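Local coordinates for protein endoglucanase (Thermotoga maritima, PDB 2FVG) that is probably a metal-dependent aminopeptidase of the peptidase M42 family, using two divalent metal cations per subunit despite its endoglucanase name, at residues S26-E29 / N34-T37; N42-K47 / V208-P213; I176-S181 / L325-V330. All blocks are in the same frame, centred on the assembly; numbering follows the deposited sequence.

Overall arrangement
Contacts 1 and 2 hold the two sides of one sheet margin, where strands 34-37 and 43-47 pair antiparallel: helix 18-28 lies against one face in contact 1, and helix 205-211 against the other in contact 2. Contact 3 joins helices 166-180 and 316-332 about 16 Å from contact 1, centre to centre. Ile-28 bridges the gap by packing on Ile-176 and Leu-179 of helix 166-180. Contact 2 is the buried one, an isoleucine setting one methyl against an amide and another against a leucine. Contact 1 is carbon on carbon and ends on the stem of an exposed glutamate. Contact 3 adds to its buried valine and isoleucine a lysine whose ammonium group hydrogen-bonds to Ser-181 at the more exposed edge.

Contact 1: residues S26-E29 / N34-T37; sequences SKIE and NLYT. With EDO (1,2-ethanediol), chain B.
Leu-35 is the hub of this contact, and everything that passes between the two segments is van der Waals packing on its two methyls. The deeper half is aliphatic: CD1 of Leu-35 meets CD1 of Ile-28 at 3.9 Å, the two side chains crossing at about a right angle. Ile-28 sends CG1 between its backbone N and carbonyl carbon (chi1 62°), and that branch brings CD1 up to the strand, while CG2 turns to helix 166-180.

The outer half is also carbon on carbon, against the stem of an acid. CD2 of Leu-35 sits 3.8 Å from CG of Glu-29 and 4.1 Å from CA of Glu-29, so it rests on the base of the glutamate and on its backbone, while the extended chain carries the carboxylate onward from the strand. Leu-35 reaches both neighbours with CG trans to its backbone N (chi1 -179°), and it also lies on Leu-43 and Ala-45 of the adjoining strand 43-47.

The polar contacts are peripheral. Ser-26 OG bonds to Phe-23 O within helix 18-28, and O1 of an ethanediol, probably from the crystallisation liquor, makes a weak hydrogen bond of 3.5 Å to Thr-37 O. Between 26-29 and 34-37 the contact is therefore hydrocarbon packing, with a leucine branching between a buried isoleucine and the aliphatic stem of an exposed acid.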
loop_
_atom_site.group_PDB
_atom_site.type_symbol
_atom_site.label_atom_id
_atom_site.label_comp_id
_atom_site.label_asym_id
_atom_site.label_seq_id
_atom_site.Cartn_x
_atom_site.Cartn_y
_atom_site.Cartn_z
ATOM N N SER A 26 14.048 4.346 8.280
ATOM C CA SER A 26 14.427 5.443 9.183
ATOM C C SER A 26 13.428 5.646 10.325
ATOM O O SER A 26 13.805 6.079 11.418
ATOM C CB SER A 26 14.656 6.761 8.430
ATOM O OG SER A 26 13.445 7.285 7.903
ATOM N N LYS A 27 12.164 5.312 10.083
ATOM C CA LYS A 27 11.137 5.460 11.112
ATOM C C LYS A 27 11.009 4.289 12.087
ATOM O O LYS A 27 10.604 4.484 13.240
ATOM C CB LYS A 27 9.773 5.775 10.481
ATOM C CG LYS A 27 9.755 7.051 9.624
ATOM C CD LYS A 27 10.229 8.302 10.393
ATOM C CE LYS A 27 10.270 9.497 9.464
ATOM N NZ LYS A 27 10.713 10.743 10.144
ATOM N N ILE A 28 11.357 3.084 11.650
ATOM C CA ILE A 28 11.187 1.908 12.513
ATOM C C ILE A 28 12.457 1.263 13.082
ATOM O O ILE A 28 12.353 0.401 13.960
ATOM C CB ILE A 28 10.279 0.828 11.862
ATOM C CG1 ILE A 28 10.923 0.308 10.563
ATOM C CG2 ILE A 28 8.860 1.402 11.671
ATOM C CD1 ILE A 28 10.189 -0.856 9.887
ATOM N N GLU A 29 13.632 1.673 12.601
ATOM C CA GLU A 29 14.922 1.133 13.087
ATOM C C GLU A 29 15.025 0.950 14.592
ATOM O O GLU A 29 15.412 -0.121 15.066
ATOM C CB GLU A 29 16.092 2.004 12.638
ATOM C CG GLU A 29 16.596 1.697 11.254
ATOM C CD GLU A 29 17.609 2.717 10.749
ATOM O OE1 GLU A 29 17.622 3.876 11.252
ATOM O OE2 GLU A 29 18.372 2.355 9.818
ATOM N N ASN A 34 14.975 -6.576 15.106
ATOM C CA ASN A 34 15.803 -6.844 13.962
ATOM C C ASN A 34 15.126 -6.248 12.742
ATOM O O ASN A 34 13.905 -6.193 12.669
ATOM C CB ASN A 34 16.024 -8.350 13.801
ATOM C CG ASN A 34 17.035 -8.681 12.713
ATOM O OD1 ASN A 34 18.064 -8.010 12.565
ATOM N ND2 ASN A 34 16.748 -9.734 11.951
ATOM N N LEU A 35 15.929 -5.782 11.799
ATOM C CA LEU A 35 15.421 -5.177 10.584
ATOM C C LEU A 35 16.383 -5.412 9.438
ATOM O O LEU A 35 17.555 -5.044 9.537
ATOM C CB LEU A 35 15.261 -3.672 10.785
ATOM C CG LEU A 35 14.711 -2.872 9.615
ATOM C CD1 LEU A 35 13.249 -3.200 9.387
ATOM C CD2 LEU A 35 14.858 -1.408 9.892
ATOM N N TYR A 36 15.906 -6.012 8.356
ATOM C CA TYR A 36 16.766 -6.204 7.193
ATOM C C TYR A 36 15.976 -6.195 5.898
ATOM O O TYR A 36 14.764 -6.348 5.907
ATOM C CB TYR A 36 17.568 -7.510 7.312
ATOM C CG TYR A 36 16.720 -8.760 7.230
ATOM C CD1 TYR A 36 16.111 -9.288 8.368
ATOM C CD2 TYR A 36 16.535 -9.418 6.013
ATOM C CE1 TYR A 36 15.330 -10.432 8.297
ATOM C CE2 TYR A 36 15.758 -10.560 5.927
ATOM C CZ TYR A 36 15.158 -11.065 7.075
ATOM O OH TYR A 36 14.384 -12.201 6.993
ATOM N N THR A 37 16.682 -5.994 4.793
ATOM C CA THR A 37 16.096 -6.047 3.472
ATOM C C THR A 37 16.459 -7.415 2.879
ATOM O O THR A 37 17.646 -7.738 2.747
ATOM C CB THR A 37 16.648 -4.917 2.573
ATOM O OG1 THR A 37 16.259 -3.647 3.111
ATOM C CG2 THR A 37 16.111 -5.031 1.165
HETATM C C1 EDO B . 20.430 -10.057 1.019
HETATM O O1 EDO B . 20.182 -8.711 0.594
HETATM C C2 EDO B . 20.209 -10.162 2.526
HETATM O O2 EDO B . 19.664 -11.450 2.840
#

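Contact 2: residues N42-K47 / V208-P213; sequences NLIALK and VEQLKP. With EDO (1,2-ethanediol), chain D.
Helix 205-211 packs on one face of the mixed central sheet here, laying Gln-210 and Leu-211 against Ile-44 of strand 43-47. Both branches of Ile-44 are used. CD1 sits over the flat face of the Gln-210 carboxamide, 3.9 Å from its CD, and CG2 faces CD1 of Leu-211 at 4.2 Å. With chi1 at -54°, CG1 lies trans to the carbonyl carbon of Ile-44 and CG2 trans to its N, which spreads the two methyls over successive residues of the helix. Tyr-36 and Tyr-190 each touch both Ile-44 and Leu-211 and extend the apolar patch.

Asn-42 precedes the strand and is buried: its OD1 accepts from Val-195 N, and its ND2 binds Asp-38 OD2. Shortening this side chain to an alanine is likely to leave the Val-195 N-H and Asp-38 OD2 without these partners. O1 of an ethanediol, probably a crystallisation additive, lies 3.5 Å from Asn-42 OD1, at most a weak and undecided hydrogen bond. A helix on the sheet face opposite helix 18-28, with alternate residues of one strand serving the two layers, is the build of an alpha/beta/alpha sandwich, consistent with the zinc-exopeptidase clan.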
loop_
_atom_site.group_PDB
_atom_site.type_symbol
_atom_site.label_atom_id
_atom_site.label_comp_id
_atom_site.label_asym_id
_atom_site.label_seq_id
_atom_site.Cartn_x
_atom_site.Cartn_y
_atom_site.Cartn_z
ATOM N N ASN A 42 12.209 -6.702 -0.031
ATOM C CA ASN A 42 11.213 -6.616 1.025
ATOM C C ASN A 42 11.894 -6.158 2.284
ATOM O O ASN A 42 13.003 -6.607 2.580
ATOM C CB ASN A 42 10.590 -7.983 1.331
ATOM C CG ASN A 42 9.837 -8.565 0.163
ATOM O OD1 ASN A 42 8.998 -7.905 -0.453
ATOM N ND2 ASN A 42 10.118 -9.821 -0.144
ATOM N N LEU A 43 11.221 -5.305 3.041
ATOM C CA LEU A 43 11.764 -4.835 4.302
ATOM C C LEU A 43 11.126 -5.692 5.365
ATOM O O LEU A 43 9.910 -5.730 5.461
ATOM C CB LEU A 43 11.428 -3.361 4.524
ATOM C CG LEU A 43 11.959 -2.716 5.810
ATOM C CD1 LEU A 43 13.476 -2.757 5.860
ATOM C CD2 LEU A 43 11.474 -1.291 5.848
ATOM N N ILE A 44 11.953 -6.369 6.161
ATOM C CA ILE A 44 11.471 -7.296 7.170
ATOM C C ILE A 44 11.882 -6.814 8.543
ATOM O O ILE A 44 13.066 -6.711 8.848
ATOM C CB ILE A 44 12.029 -8.718 6.905
ATOM C CG1 ILE A 44 11.706 -9.136 5.467
ATOM C CG2 ILE A 44 11.521 -9.726 7.952
ATOM C CD1 ILE A 44 12.045 -10.554 5.155
ATOM N N ALA A 45 10.886 -6.509 9.360
ATOM C CA ALA A 45 11.124 -6.004 10.696
ATOM C C ALA A 45 10.623 -7.042 11.648
ATOM O O ALA A 45 9.551 -7.596 11.424
ATOM C CB ALA A 45 10.377 -4.699 10.895
ATOM N N LEU A 46 11.400 -7.334 12.686
ATOM C CA LEU A 46 10.996 -8.317 13.700
ATOM C C LEU A 46 10.758 -7.699 15.064
ATOM O O LEU A 46 11.586 -6.942 15.577
ATOM C CB LEU A 46 12.062 -9.412 13.846
ATOM C CG LEU A 46 12.007 -10.412 15.002
ATOM C CD1 LEU A 46 10.691 -11.181 15.032
ATOM C CD2 LEU A 46 13.175 -11.391 14.928
ATOM N N LYS A 47 9.621 -8.030 15.656
ATOM C CA LYS A 47 9.347 -7.617 17.000
ATOM C C LYS A 47 9.141 -8.937 17.741
ATOM O O LYS A 47 8.121 -9.589 17.567
ATOM C CB LYS A 47 8.102 -6.731 17.059
ATOM C CG LYS A 47 7.888 -6.082 18.392
ATOM C CD LYS A 47 8.827 -4.921 18.585
ATOM C CE LYS A 47 8.688 -4.366 19.984
ATOM N NZ LYS A 47 9.612 -3.214 20.121
ATOM N N VAL A 208 7.630 -16.442 2.780
ATOM C CA VAL A 208 7.058 -17.510 3.585
ATOM C C VAL A 208 8.055 -18.644 3.802
ATOM O O VAL A 208 8.130 -19.190 4.897
ATOM C CB VAL A 208 5.713 -17.992 3.002
ATOM C CG1 VAL A 208 5.460 -19.470 3.297
ATOM C CG2 VAL A 208 4.598 -17.121 3.530
ATOM N N GLU A 209 8.831 -18.985 2.774
ATOM C CA GLU A 209 9.836 -20.030 2.918
ATOM C C GLU A 209 10.940 -19.599 3.877
ATOM O O GLU A 209 11.448 -20.423 4.629
ATOM C CB GLU A 209 10.434 -20.449 1.565
ATOM N N GLN A 210 11.308 -18.318 3.853
ATOM C CA GLN A 210 12.357 -17.824 4.738
ATOM C C GLN A 210 11.865 -17.618 6.177
ATOM O O GLN A 210 12.615 -17.889 7.106
ATOM C CB GLN A 210 13.097 -16.572 4.188
ATOM C CG GLN A 210 12.249 -15.273 4.036
ATOM C CD GLN A 210 13.053 -13.996 3.651
ATOM O OE1 GLN A 210 12.827 -13.396 2.583
ATOM N NE2 GLN A 210 13.983 -13.586 4.523
ATOM N N LEU A 211 10.624 -17.170 6.377
ATOM C CA LEU A 211 10.140 -16.907 7.747
ATOM C C LEU A 211 9.306 -18.017 8.353
ATOM O O LEU A 211 9.169 -18.088 9.571
ATOM C CB LEU A 211 9.358 -15.597 7.817
ATOM C CG LEU A 211 10.060 -14.307 7.380
ATOM C CD1 LEU A 211 9.067 -13.152 7.429
ATOM C CD2 LEU A 211 11.295 -14.006 8.226
ATOM N N LYS A 212 8.733 -18.873 7.512
ATOM C CA LYS A 212 7.897 -19.975 7.996
ATOM C C LYS A 212 6.910 -19.526 9.102
ATOM O O LYS A 212 6.982 -20.007 10.230
ATOM C CB LYS A 212 8.772 -21.158 8.455
ATOM C CG LYS A 212 9.504 -21.858 7.306
ATOM C CD LYS A 212 10.292 -23.082 7.761
ATOM N N PRO A 213 5.990 -18.592 8.775
ATOM C CA PRO A 213 5.034 -18.125 9.779
ATOM C C PRO A 213 3.924 -19.128 10.068
ATOM O O PRO A 213 3.578 -19.932 9.200
ATOM C CB PRO A 213 4.445 -16.852 9.148
ATOM C CG PRO A 213 4.665 -17.000 7.641
ATOM C CD PRO A 213 5.827 -17.927 7.461
HETATM C C1 EDO D . 6.804 -10.904 -1.382
HETATM O O1 EDO D . 7.208 -10.060 -2.471
HETATM C C2 EDO D . 5.328 -10.683 -1.054
HETATM O O2 EDO D . 4.982 -11.363 0.162
#

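Contact 3: residues I176-S181 / L325-V330; sequences IDVLES and LIKVLV
Lys-327 reaches across from helix 316-332 to Ser-181, beside helix 166-180, and gives its ammonium group to that residue. NZ of Lys-327 donates to Ser-181 OG at 3.0 Å and, weakly, to Ser-181 O at 3.4 Å; a further hydrogen bond goes to Gly-182 O, the next residue along. The group is thus held by a hydroxyl and two backbone carbonyls. Every torsion of the lysine chain is near trans, so it spans the gap fully extended, and its CE lies 3.3 Å from Ser-181 OG.

That hydroxyl works both ways. While accepting from the lysine, Ser-181 OG donates to Val-178 O at 2.8 Å, tilted 26° from the carbonyl plane. The seryl OG sits between its backbone N and carbonyl carbon (chi1 81°), a turn that aims it back at the preceding helical turn. Ser-181 N is satisfied too, bonding to Asp-177 O at 3.0 Å.

Helices 166-180 and 316-332 pack side by side, as in an alpha/beta fold: on the sheet side, Ile-326 packs on Ile-217 and Val-219 of strand 215-224 and on Ile-300 of strand 297-306 in the mixed central sheet. Between the helices, CG2 of Val-178 meets CG2 of Ile-326 at 4.0 Å, the side chains crossing at about a right angle, and CG1 of Val-178 lies 4.2 Å from CB of Lys-327. Two acids on helix 166-180 are also paired, Asp-177 OD2 with the hydroxyl of Tyr-319 and Glu-180 OE2 with that of Tyr-3.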
loop_
_atom_site.group_PDB
_atom_site.type_symbol
_atom_site.label_atom_id
_atom_site.label_comp_id
_atom_site.label_asym_id
_atom_site.label_seq_id
_atom_site.Cartn_x
_atom_site.Cartn_y
_atom_site.Cartn_z
ATOM N N ILE A 176 3.663 1.028 10.741
ATOM C CA ILE A 176 4.581 1.961 11.395
ATOM C C ILE A 176 3.960 2.543 12.665
ATOM O O ILE A 176 4.660 2.701 13.669
ATOM C CB ILE A 176 4.966 3.111 10.463
ATOM C CG1 ILE A 176 5.660 2.570 9.217
ATOM C CG2 ILE A 176 5.898 4.099 11.167
ATOM C CD1 ILE A 176 5.995 3.662 8.196
ATOM N N ASP A 177 2.661 2.862 12.627
ATOM C CA ASP A 177 1.975 3.437 13.803
ATOM C C ASP A 177 1.786 2.416 14.917
ATOM O O ASP A 177 1.795 2.779 16.090
ATOM C CB ASP A 177 0.614 4.072 13.443
ATOM C CG ASP A 177 0.751 5.422 12.723
ATOM O OD1 ASP A 177 1.891 5.867 12.414
ATOM O OD2 ASP A 177 -0.303 6.041 12.463
ATOM N N VAL A 178 1.567 1.154 14.552
ATOM C CA VAL A 178 1.428 0.098 15.550
ATOM C C VAL A 178 2.758 -0.001 16.282
ATOM O O VAL A 178 2.800 -0.053 17.511
ATOM C CB VAL A 178 1.031 -1.257 14.915
ATOM C CG1 VAL A 178 1.152 -2.405 15.944
ATOM C CG2 VAL A 178 -0.378 -1.177 14.363
ATOM N N LEU A 179 3.845 0.024 15.513
ATOM C CA LEU A 179 5.189 -0.044 16.090
ATOM C C LEU A 179 5.535 1.178 16.929
ATOM O O LEU A 179 6.121 1.038 18.011
ATOM C CB LEU A 179 6.220 -0.263 14.994
ATOM C CG LEU A 179 6.227 -1.685 14.440
ATOM C CD1 LEU A 179 7.079 -1.768 13.157
ATOM C CD2 LEU A 179 6.727 -2.658 15.517
ATOM N N GLU A 180 5.182 2.371 16.443
ATOM C CA GLU A 180 5.437 3.594 17.219
ATOM C C GLU A 180 4.646 3.652 18.509
ATOM O O GLU A 180 5.097 4.261 19.485
ATOM C CB GLU A 180 5.175 4.870 16.424
ATOM C CG GLU A 180 6.295 5.257 15.501
ATOM C CD GLU A 180 6.401 6.758 15.293
ATOM O OE1 GLU A 180 5.453 7.495 15.650
ATOM O OE2 GLU A 180 7.450 7.204 14.773
ATOM N N SER A 181 3.474 3.017 18.525
ATOM C CA SER A 181 2.625 3.036 19.715
ATOM C C SER A 181 3.182 2.136 20.802
ATOM O O SER A 181 2.629 2.090 21.891
ATOM C CB SER A 181 1.189 2.595 19.397
ATOM O OG SER A 181 1.079 1.176 19.336
ATOM N N LEU A 325 -7.178 -2.559 15.799
ATOM C CA LEU A 325 -7.419 -3.981 15.546
ATOM C C LEU A 325 -6.136 -4.792 15.326
ATOM O O LEU A 325 -5.995 -5.871 15.874
ATOM C CB LEU A 325 -8.379 -4.166 14.359
ATOM C CG LEU A 325 -8.885 -5.570 14.036
ATOM C CD1 LEU A 325 -9.516 -6.247 15.271
ATOM C CD2 LEU A 325 -9.866 -5.522 12.880
ATOM N N ILE A 326 -5.219 -4.281 14.518
ATOM C CA ILE A 326 -3.953 -4.953 14.275
ATOM C C ILE A 326 -3.167 -5.051 15.597
ATOM O O ILE A 326 -2.588 -6.086 15.900
ATOM C CB ILE A 326 -3.076 -4.177 13.236
ATOM C CG1 ILE A 326 -3.724 -4.115 11.837
ATOM C CG2 ILE A 326 -1.692 -4.793 13.123
ATOM C CD1 ILE A 326 -4.121 -5.471 11.274
ATOM N N LYS A 327 -3.169 -3.991 16.397
ATOM C CA LYS A 327 -2.399 -4.012 17.628
ATOM C C LYS A 327 -2.909 -5.082 18.609
ATOM O O LYS A 327 -2.109 -5.808 19.202
ATOM C CB LYS A 327 -2.356 -2.634 18.275
ATOM C CG LYS A 327 -1.372 -2.563 19.396
ATOM C CD LYS A 327 -1.388 -1.228 20.083
ATOM C CE LYS A 327 -0.339 -1.232 21.169
ATOM N NZ LYS A 327 -0.166 0.100 21.806
ATOM N N VAL A 328 -4.229 -5.181 18.757
ATOM C CA VAL A 328 -4.854 -6.182 19.628
ATOM C C VAL A 328 -4.621 -7.597 19.097
ATOM O O VAL A 328 -4.305 -8.490 19.866
ATOM C CB VAL A 328 -6.363 -5.943 19.834
ATOM C CG1 VAL A 328 -6.906 -6.909 20.913
ATOM C CG2 VAL A 328 -6.611 -4.514 20.276
ATOM N N LEU A 329 -4.724 -7.804 17.783
ATOM C CA LEU A 329 -4.458 -9.139 17.222
ATOM C C LEU A 329 -3.028 -9.601 17.518
ATOM O O LEU A 329 -2.796 -10.787 17.789
ATOM C CB LEU A 329 -4.749 -9.190 15.729
ATOM C CG LEU A 329 -6.234 -9.084 15.398
ATOM C CD1 LEU A 329 -6.439 -8.808 13.930
ATOM C CD2 LEU A 329 -6.936 -10.360 15.823
ATOM N N VAL A 330 -2.093 -8.648 17.471
ATOM C CA VAL A 330 -0.684 -8.890 17.737
ATOM C C VAL A 330 -0.379 -9.155 19.229
ATOM O O VAL A 330 0.367 -10.068 19.567
ATOM C CB VAL A 330 0.162 -7.739 17.184
ATOM C CG1 VAL A 330 1.612 -7.794 17.704
ATOM C CG2 VAL A 330 0.140 -7.791 15.665
#